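PDB 4EIV: deoxyribose-phosphate aldolase from Toxoplasma gondii, which folds as an eight-stranded parallel beta/alpha barrel of the deoxyribose-phosphate aldolase family and sits in an assembly of two protein chains. Local coordinates for residues A[32-36]-A[37-41]; A[67-71]-A[72-76]; A[278-281]-A[282-286]. One frame throughout, in Å; residues are numbered along the deposited sequence.

How the interactions relate
All three interactions are local contacts within one eight-stranded parallel TIM barrel, and they follow one another along the chain. Interaction 1 is the loop from the first strand, 30-34, to helix 41-52; interaction 2 lies on helix 67-74, after the second strand, 59-62; interaction 3 is the end of helix 273-284, after the eighth strand, 267-271. Interactions 1 and 2, centres about 15 Å apart, belong to neighbouring beta-alpha units and touch where Asn-41 O packs 3.4 Å from Phe-69 CE2. Interaction 3, its centre about 24 Å from the first and 27 Å from the second, ends the last unit and alone of the three takes part in the subunit interface.

Interaction 1. Residues A[32-36]-A[37-41]; sequences VAALT and DGETN
Thr-36 and Glu-39 are the two ends of a type I beta turn in the beta-alpha loop that carries strand 30-34 of the TIM barrel over to helix 41-52. Asp-37 and Gly-38 form the corners between them, and the Asp-37 side chain points away from the strand end. Glu-39 closes the turn: its N donates to Thr-36 O over 3.2 Å, almost straight at 171°. Its side chain then folds back, with CG beside its own backbone N (chi1 -55°) and a second bend at chi2 (-58°). CG thereby passes 3.5 Å from Ala-34 O, and the side chain crosses that of Thr-36 at about a right angle. Two donors of Thr-36 grip Glu-39 OE2 and fix the carboxylate: the backbone N meets its anti lone pair at 3.2 Å, while Thr-36 OG1 donates to Glu-39 OE2 from above the carboxylate plane at 2.7 Å. Thr-40 is the N-cap of helix 41-52; its side chain caps a backbone N just beyond Asn-41, and its own N is hydrogen-bonded to Ser-43 OG, consistent with a capping box. That same Ser-43 OG is also hydrogen-bonded to Glu-39 OE1.

Interaction 2. Residues A[67-71]-A[72-76]; sequences VRFIR and QELVK
Phe-69 reaches along the helix to Glu-73 and Leu-74. From CB the side chain sets off with CG anti to the backbone N (chi1 169°), which turns the ring toward the following turn. At the ring edge CD1 has Glu-73 OE1 in plane, 3.9 Å away, and CE1 lies 4.0 Å from Glu-73 CD, both in one of two deposited conformers of that glutamate. On one face, offset toward the rim, lies Leu-74 CB, 4.1 Å from CZ at the tip of the ring; the CH-pi contact runs 4.3 Å from Leu-74 CB to the ring centroid. CE2 meets Leu-74 CD2 at 4.2 Å, and the ring also packs on Asn-41. This is helix 67-74 of the beta-alpha-beta unit between strands 59-62 and 85-90, and here it widens into a pi-type turn. Phe-69 O accepts twice: Leu-74 N comes nearly along the C=O axis at 2.8 Å, whereas Glu-73 N, at 3.2 Å, stands above the carbonyl plane. Ile-70 rests on Val-60 and Val-62 of strand 59-62. Arg-68 NH2 forms a salt bridge with Asp-112, while a weak bond from Arg-68 NH1 to Gln-72 OE1 is doubtful, because Gln-72 has two deposited conformers.

Interaction 3. Residues A[278-281]-A[282-286]; sequences ELRD and CYESW
Arg-280 and Glu-284, one helical turn apart, mark the more closely packed flank of this contact. Their side chains cross at a slant: Glu-284 OE2 lies against the aliphatic part of the arginine, 3.4 Å from Arg-280 CG, instead of meeting its guanidinium. With CG anti to its backbone N (chi1 -160°) and a bend at chi3 (-71°), Arg-280 turns its head away, and water 1 bridges the gap, accepting from Arg-280 NH1 at 2.9 Å and donating to Glu-284 OE2 at 2.8 Å. The same water lies in plane at the edge of the Tyr-283 ring. Both groups have further partners, Arg-280 NH1 bonding to Pro-55 O and Glu-284 OE2 forming a salt bridge with Lys-53. The backbone is regular here, with Tyr-283 N donating to Leu-279 O and Glu-284 N to Arg-280 O. Helix 273-284 follows the eighth strand and is the last of the TIM barrel; its end packs on helix 17-27. Protein also covers Cys-282, which touches Ser-23 and Met-243. Its side chain, modelled in two conformers, comes within about 2 Å of a bound beta-mercaptoethanol, probably from the crystallisation liquor, consistent with a mixed disulfide. Tyr-283 and Trp-286 pack on Met-251 of the second subunit, where Trp-286 NE1 also bonds to Asp-248 of that subunit. On the solvent side the contact is looser. Asp-281 OD1 and Glu-284 OE1 are like charges 4.5 Å apart, a distance at which mild repulsion is likely. The helical bonding fades as well, since Ser-285 N reaches Asp-281 O only by a weak bond of 3.4 Å. Cys-282 O takes over as acceptor, receiving both Ser-285 N and, at 2.6 Å in the carbonyl plane, Ser-285 OG.

Interaction 1. Residues A[32-36]-A[37-41]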
loop_
_atom_site.group_PDB
_atom_site.type_symbol
_atom_site.label_atom_id
_atom_site.label_comp_id
_atom_site.label_asym_id
_atom_site.label_seq_id
_atom_site.Cartn_x
_atom_site.Cartn_y
_atom_site.Cartn_z
ATOM N N VAL A 32 13.209 10.675 -8.233
ATOM C CA VAL A 32 13.396 11.777 -9.165
ATOM C C VAL A 32 14.781 11.727 -9.817
ATOM O O VAL A 32 15.763 11.416 -9.161
ATOM C CB VAL A 32 13.164 13.142 -8.456
ATOM C CG1 VAL A 32 14.224 13.433 -7.390
ATOM C CG2 VAL A 32 13.031 14.283 -9.472
ATOM N N ALA A 33 14.824 12.023 -11.107
ATOM C CA ALA A 33 16.052 12.023 -11.872
ATOM C C ALA A 33 16.782 13.364 -11.844
ATOM O O ALA A 33 16.170 14.412 -12.001
ATOM C CB ALA A 33 15.742 11.654 -13.330
ATOM N N ALA A 34 18.098 13.309 -11.674
ATOM C CA ALA A 34 18.994 14.460 -11.854
ATOM C C ALA A 34 20.267 13.848 -12.469
ATOM O O ALA A 34 21.312 13.782 -11.827
ATOM C CB ALA A 34 19.271 15.175 -10.529
ATOM N N LEU A 35 20.128 13.404 -13.723
ATOM C CA LEU A 35 21.095 12.547 -14.421
ATOM C C LEU A 35 21.817 13.113 -15.612
ATOM O O LEU A 35 22.645 12.408 -16.193
ATOM C CB LEU A 35 20.349 11.287 -14.943
ATOM C CG LEU A 35 19.827 10.335 -13.876
ATOM C CD1 LEU A 35 18.803 9.350 -14.437
ATOM C CD2 LEU A 35 21.006 9.617 -13.212
ATOM N N THR A 36 21.497 14.331 -16.032
ATOM C CA THR A 36 22.145 14.868 -17.217
ATOM C C THR A 36 23.614 15.187 -16.943
ATOM O O THR A 36 24.016 15.438 -15.800
ATOM C CB THR A 36 21.427 16.110 -17.786
ATOM O OG1 THR A 36 21.611 17.230 -16.916
ATOM C CG2 THR A 36 19.939 15.848 -18.004
ATOM N N ASP A 37 24.421 15.185 -17.998
ATOM C CA ASP A 37 25.833 15.516 -17.842
ATOM C C ASP A 37 26.003 16.983 -17.391
ATOM O O ASP A 37 27.040 17.344 -16.847
ATOM C CB ASP A 37 26.603 15.250 -19.142
ATOM C CG ASP A 37 28.115 15.387 -18.973
ATOM O OD1 ASP A 37 28.744 16.113 -19.759
ATOM O OD2 ASP A 37 28.678 14.791 -18.033
ATOM N N GLY A 38 24.991 17.812 -17.639
ATOM C CA GLY A 38 25.018 19.223 -17.246
ATOM C C GLY A 38 24.614 19.552 -15.813
ATOM O O GLY A 38 24.610 20.726 -15.440
ATOM N N GLU A 39 24.278 18.553 -14.993
ATOM C CA GLU A 39 23.931 18.835 -13.603
ATOM C C GLU A 39 25.087 19.531 -12.881
ATOM O O GLU A 39 26.261 19.362 -13.232
ATOM C CB GLU A 39 23.581 17.570 -12.817
ATOM C CG GLU A 39 22.497 16.699 -13.399
ATOM C CD GLU A 39 21.159 17.383 -13.604
ATOM O OE1 GLU A 39 20.806 18.316 -12.843
ATOM O OE2 GLU A 39 20.421 16.905 -14.492
ATOM N N THR A 40 24.719 20.296 -11.858
ATOM C CA THR A 40 25.646 21.025 -11.003
ATOM C C THR A 40 25.217 20.796 -9.562
ATOM O O THR A 40 24.128 20.266 -9.319
ATOM C CB THR A 40 25.571 22.551 -11.263
ATOM O OG1 THR A 40 24.230 23.004 -11.032
ATOM C CG2 THR A 40 25.988 22.899 -12.687
ATOM N N ASN A 41 26.045 21.203 -8.605
ATOM C CA ASN A 41 25.651 21.125 -7.190
ATOM C C ASN A 41 24.320 21.828 -6.971
ATOM O O ASN A 41 23.457 21.326 -6.246
ATOM C CB ASN A 41 26.696 21.769 -6.284
ATOM C CG ASN A 41 27.941 20.924 -6.117
ATOM O OD1 ASN A 41 28.000 19.778 -6.561
ATOM N ND2 ASN A 41 28.947 21.492 -5.473
#

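Interaction 2. Residues A[67-71]-A[72-76]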
loop_
_atom_site.group_PDB
_atom_site.type_symbol
_atom_site.label_atom_id
_atom_site.label_comp_id
_atom_site.label_asym_id
_atom_site.label_seq_id
_atom_site.Cartn_x
_atom_site.Cartn_y
_atom_site.Cartn_z
ATOM N N VAL A 67 27.083 11.718 -5.666
ATOM C CA VAL A 67 26.721 10.945 -4.469
ATOM C C VAL A 67 27.315 11.582 -3.204
ATOM O O VAL A 67 26.595 11.866 -2.241
ATOM C CB VAL A 67 27.131 9.446 -4.586
ATOM C CG1 VAL A 67 26.840 8.675 -3.307
ATOM C CG2 VAL A 67 26.423 8.779 -5.788
ATOM N N ARG A 68 28.631 11.813 -3.204
ATOM C CA ARG A 68 29.294 12.410 -2.046
ATOM C C ARG A 68 28.762 13.803 -1.750
ATOM O O ARG A 68 28.610 14.168 -0.577
ATOM C CB ARG A 68 30.813 12.452 -2.232
ATOM C CG ARG A 68 31.562 13.077 -1.055
ATOM C CD ARG A 68 33.046 12.863 -1.185
ATOM N NE ARG A 68 33.339 11.439 -1.138
ATOM C CZ ARG A 68 33.604 10.746 -0.029
ATOM N NH1 ARG A 68 33.636 11.345 1.152
ATOM N NH2 ARG A 68 33.840 9.437 -0.110
ATOM N N PHE A 69 28.494 14.583 -2.794
ATOM C CA PHE A 69 27.922 15.913 -2.615
ATOM C C PHE A 69 26.652 15.853 -1.783
ATOM O O PHE A 69 26.516 16.572 -0.792
ATOM C CB PHE A 69 27.621 16.597 -3.948
ATOM C CG PHE A 69 26.799 17.847 -3.800
ATOM C CD1 PHE A 69 27.337 18.986 -3.205
ATOM C CD2 PHE A 69 25.475 17.880 -4.221
ATOM C CE1 PHE A 69 26.573 20.131 -3.060
ATOM C CE2 PHE A 69 24.714 19.019 -4.083
ATOM C CZ PHE A 69 25.257 20.145 -3.502
ATOM N N ILE A 70 25.738 14.976 -2.167
ATOM C CA ILE A 70 24.480 14.846 -1.437
ATOM C C ILE A 70 24.677 14.348 0.006
ATOM O O ILE A 70 24.135 14.930 0.964
ATOM C CB ILE A 70 23.512 13.889 -2.169
ATOM C CG1 ILE A 70 23.078 14.497 -3.502
ATOM C CG2 ILE A 70 22.299 13.604 -1.264
ATOM C CD1 ILE A 70 22.384 13.494 -4.433
ATOM N N ARG A 71 25.478 13.292 0.155
ATOM C CA ARG A 71 25.671 12.618 1.434
ATOM C C ARG A 71 26.584 13.284 2.462
ATOM O O ARG A 71 26.426 13.059 3.668
ATOM C CB ARG A 71 26.129 11.178 1.201
ATOM C CG ARG A 71 24.995 10.272 0.744
ATOM C CD ARG A 71 24.076 9.991 1.929
ATOM N NE ARG A 71 22.932 9.139 1.625
ATOM C CZ ARG A 71 21.652 9.525 1.546
ATOM N NH1 ARG A 71 21.265 10.786 1.751
ATOM N NH2 ARG A 71 20.735 8.611 1.279
ATOM N N GLN A 72 27.594 14.020 2.012
ATOM C CA GLN A 72 28.540 14.652 2.942
ATOM C C GLN A 72 28.434 16.155 3.059
ATOM O O GLN A 72 28.774 16.713 4.101
ATOM C CB GLN A 72 29.981 14.354 2.538
ATOM C CG GLN A 72 30.550 13.060 3.053
ATOM C CD GLN A 72 32.065 13.075 2.995
ATOM O OE1 GLN A 72 32.660 13.756 2.151
ATOM N NE2 GLN A 72 32.702 12.329 3.891
ATOM N N GLU A 73 28.016 16.814 1.968
ATOM C CA GLU A 73 27.975 18.290 1.882
ATOM C C GLU A 73 26.587 18.936 1.902
ATOM O O GLU A 73 26.312 19.746 2.784
ATOM C CB GLU A 73 28.736 18.773 0.638
ATOM C CG GLU A 73 28.817 20.299 0.534
ATOM C CD GLU A 73 29.699 20.785 -0.605
ATOM O OE1 GLU A 73 30.499 19.987 -1.140
ATOM O OE2 GLU A 73 29.599 21.981 -0.958
ATOM N N LEU A 74 25.717 18.602 0.945
ATOM C CA LEU A 74 24.355 19.159 0.911
ATOM C C LEU A 74 23.615 19.028 2.242
ATOM O O LEU A 74 22.894 19.944 2.650
ATOM C CB LEU A 74 23.544 18.471 -0.184
ATOM C CG LEU A 74 22.108 18.969 -0.397
ATOM C CD1 LEU A 74 22.047 20.464 -0.660
ATOM C CD2 LEU A 74 21.475 18.184 -1.550
ATOM N N VAL A 75 23.831 17.901 2.917
ATOM C CA VAL A 75 23.192 17.600 4.199
ATOM C C VAL A 75 23.495 18.665 5.285
ATOM O O VAL A 75 22.704 18.849 6.219
ATOM C CB VAL A 75 23.564 16.154 4.663
ATOM C CG1 VAL A 75 25.035 16.075 5.034
ATOM C CG2 VAL A 75 22.679 15.694 5.822
ATOM N N LYS A 76 24.607 19.389 5.135
ATOM C CA LYS A 76 24.961 20.474 6.066
ATOM C C LYS A 76 23.989 21.658 5.985
ATOM O O LYS A 76 23.785 22.349 6.979
ATOM C CB LYS A 76 26.388 20.985 5.819
ATOM C CG LYS A 76 27.483 19.956 6.021
ATOM C CD LYS A 76 28.830 20.548 5.620
ATOM C CE LYS A 76 29.965 19.545 5.727
ATOM N NZ LYS A 76 31.254 20.122 5.244
#

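Interaction 3. Residues A[278-281]-A[282-286]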
loop_
_atom_site.group_PDB
_atom_site.type_symbol
_atom_site.label_atom_id
_atom_site.label_comp_id
_atom_site.label_asym_id
_atom_site.label_seq_id
_atom_site.Cartn_x
_atom_site.Cartn_y
_atom_site.Cartn_z
ATOM N N GLU A 278 4.656 18.682 -9.676
ATOM C CA GLU A 278 3.222 18.535 -9.906
ATOM C C GLU A 278 2.605 17.672 -8.800
ATOM O O GLU A 278 1.560 17.998 -8.239
ATOM C CB GLU A 278 2.932 17.894 -11.271
ATOM C CG GLU A 278 1.416 17.805 -11.555
ATOM C CD GLU A 278 1.046 17.097 -12.850
ATOM O OE1 GLU A 278 1.909 16.483 -13.499
ATOM O OE2 GLU A 278 -0.136 17.195 -13.232
ATOM N N LEU A 279 3.287 16.590 -8.455
ATOM C CA LEU A 279 2.777 15.685 -7.433
ATOM C C LEU A 279 2.717 16.383 -6.082
ATOM O O LEU A 279 1.694 16.326 -5.389
ATOM C CB LEU A 279 3.661 14.445 -7.311
ATOM C CG LEU A 279 3.743 13.523 -8.532
ATOM C CD1 LEU A 279 4.740 12.396 -8.267
ATOM C CD2 LEU A 279 2.384 12.959 -8.914
ATOM N N ARG A 280 3.809 17.045 -5.716
ATOM C CA ARG A 280 3.891 17.672 -4.410
ATOM C C ARG A 280 2.905 18.832 -4.283
ATOM O O ARG A 280 2.245 18.985 -3.242
ATOM C CB ARG A 280 5.327 18.066 -4.057
ATOM C CG ARG A 280 5.440 18.234 -2.567
ATOM C CD ARG A 280 6.828 18.372 -2.060
ATOM N NE ARG A 280 7.680 17.180 -2.092
ATOM C CZ ARG A 280 7.557 16.107 -1.310
ATOM N NH1 ARG A 280 6.503 15.921 -0.512
ATOM N NH2 ARG A 280 8.470 15.168 -1.382
ATOM N N ASP A 281 2.762 19.628 -5.341
ATOM C CA ASP A 281 1.796 20.720 -5.341
ATOM C C ASP A 281 0.374 20.196 -5.127
ATOM O O ASP A 281 -0.417 20.783 -4.381
ATOM C CB ASP A 281 1.904 21.544 -6.631
ATOM C CG ASP A 281 3.209 22.367 -6.701
ATOM O OD1 ASP A 281 3.989 22.398 -5.717
ATOM O OD2 ASP A 281 3.463 22.984 -7.754
ATOM N N CYS A 282 0.060 19.079 -5.771
ATOM C CA CYS A 282 -1.250 18.473 -5.652
ATOM C C CYS A 282 -1.494 18.000 -4.220
ATOM O O CYS A 282 -2.514 18.327 -3.612
ATOM C CB CYS A 282 -1.374 17.303 -6.620
ATOM S SG CYS A 282 -3.006 16.534 -6.608
ATOM N N TYR A 283 -0.559 17.225 -3.682
ATOM C CA TYR A 283 -0.690 16.731 -2.325
ATOM C C TYR A 283 -0.815 17.837 -1.285
ATOM O O TYR A 283 -1.647 17.752 -0.362
ATOM C CB TYR A 283 0.471 15.820 -1.937
ATOM C CG TYR A 283 0.442 15.522 -0.470
ATOM C CD1 TYR A 283 -0.571 14.739 0.068
ATOM C CD2 TYR A 283 1.378 16.084 0.400
ATOM C CE1 TYR A 283 -0.645 14.496 1.426
ATOM C CE2 TYR A 283 1.316 15.842 1.770
ATOM C CZ TYR A 283 0.296 15.046 2.273
ATOM O OH TYR A 283 0.229 14.770 3.609
ATOM N N GLU A 284 -0.022 18.892 -1.454
ATOM C CA GLU A 284 -0.035 20.000 -0.501
ATOM C C GLU A 284 -1.356 20.766 -0.470
ATOM O O GLU A 284 -1.586 21.532 0.451
ATOM C CB GLU A 284 1.166 20.923 -0.734
ATOM C CG GLU A 284 2.472 20.261 -0.298
ATOM C CD GLU A 284 3.707 21.068 -0.612
ATOM O OE1 GLU A 284 3.581 22.168 -1.200
ATOM O OE2 GLU A 284 4.816 20.599 -0.258
ATOM N N SER A 285 -2.223 20.559 -1.455
ATOM C CA SER A 285 -3.541 21.187 -1.432
ATOM C C SER A 285 -4.534 20.466 -0.498
ATOM O O SER A 285 -5.605 20.996 -0.213
ATOM C CB SER A 285 -4.121 21.324 -2.841
ATOM O OG SER A 285 -4.461 20.090 -3.436
ATOM N N TRP A 286 -4.186 19.268 -0.023
ATOM C CA TRP A 286 -5.042 18.539 0.909
ATOM C C TRP A 286 -4.927 19.133 2.326
ATOM O O TRP A 286 -3.824 19.407 2.797
ATOM C CB TRP A 286 -4.650 17.052 0.917
ATOM C CG TRP A 286 -5.438 16.235 1.890
ATOM C CD1 TRP A 286 -6.757 15.886 1.793
ATOM C CD2 TRP A 286 -4.965 15.664 3.116
ATOM N NE1 TRP A 286 -7.133 15.141 2.883
ATOM C CE2 TRP A 286 -6.057 14.996 3.714
ATOM C CE3 TRP A 286 -3.732 15.664 3.778
ATOM C CZ2 TRP A 286 -5.946 14.318 4.931
ATOM C CZ3 TRP A 286 -3.630 14.989 4.986
ATOM C CH2 TRP A 286 -4.732 14.333 5.548
HETATM O O HOH W 1 4.731 17.898 0.552
#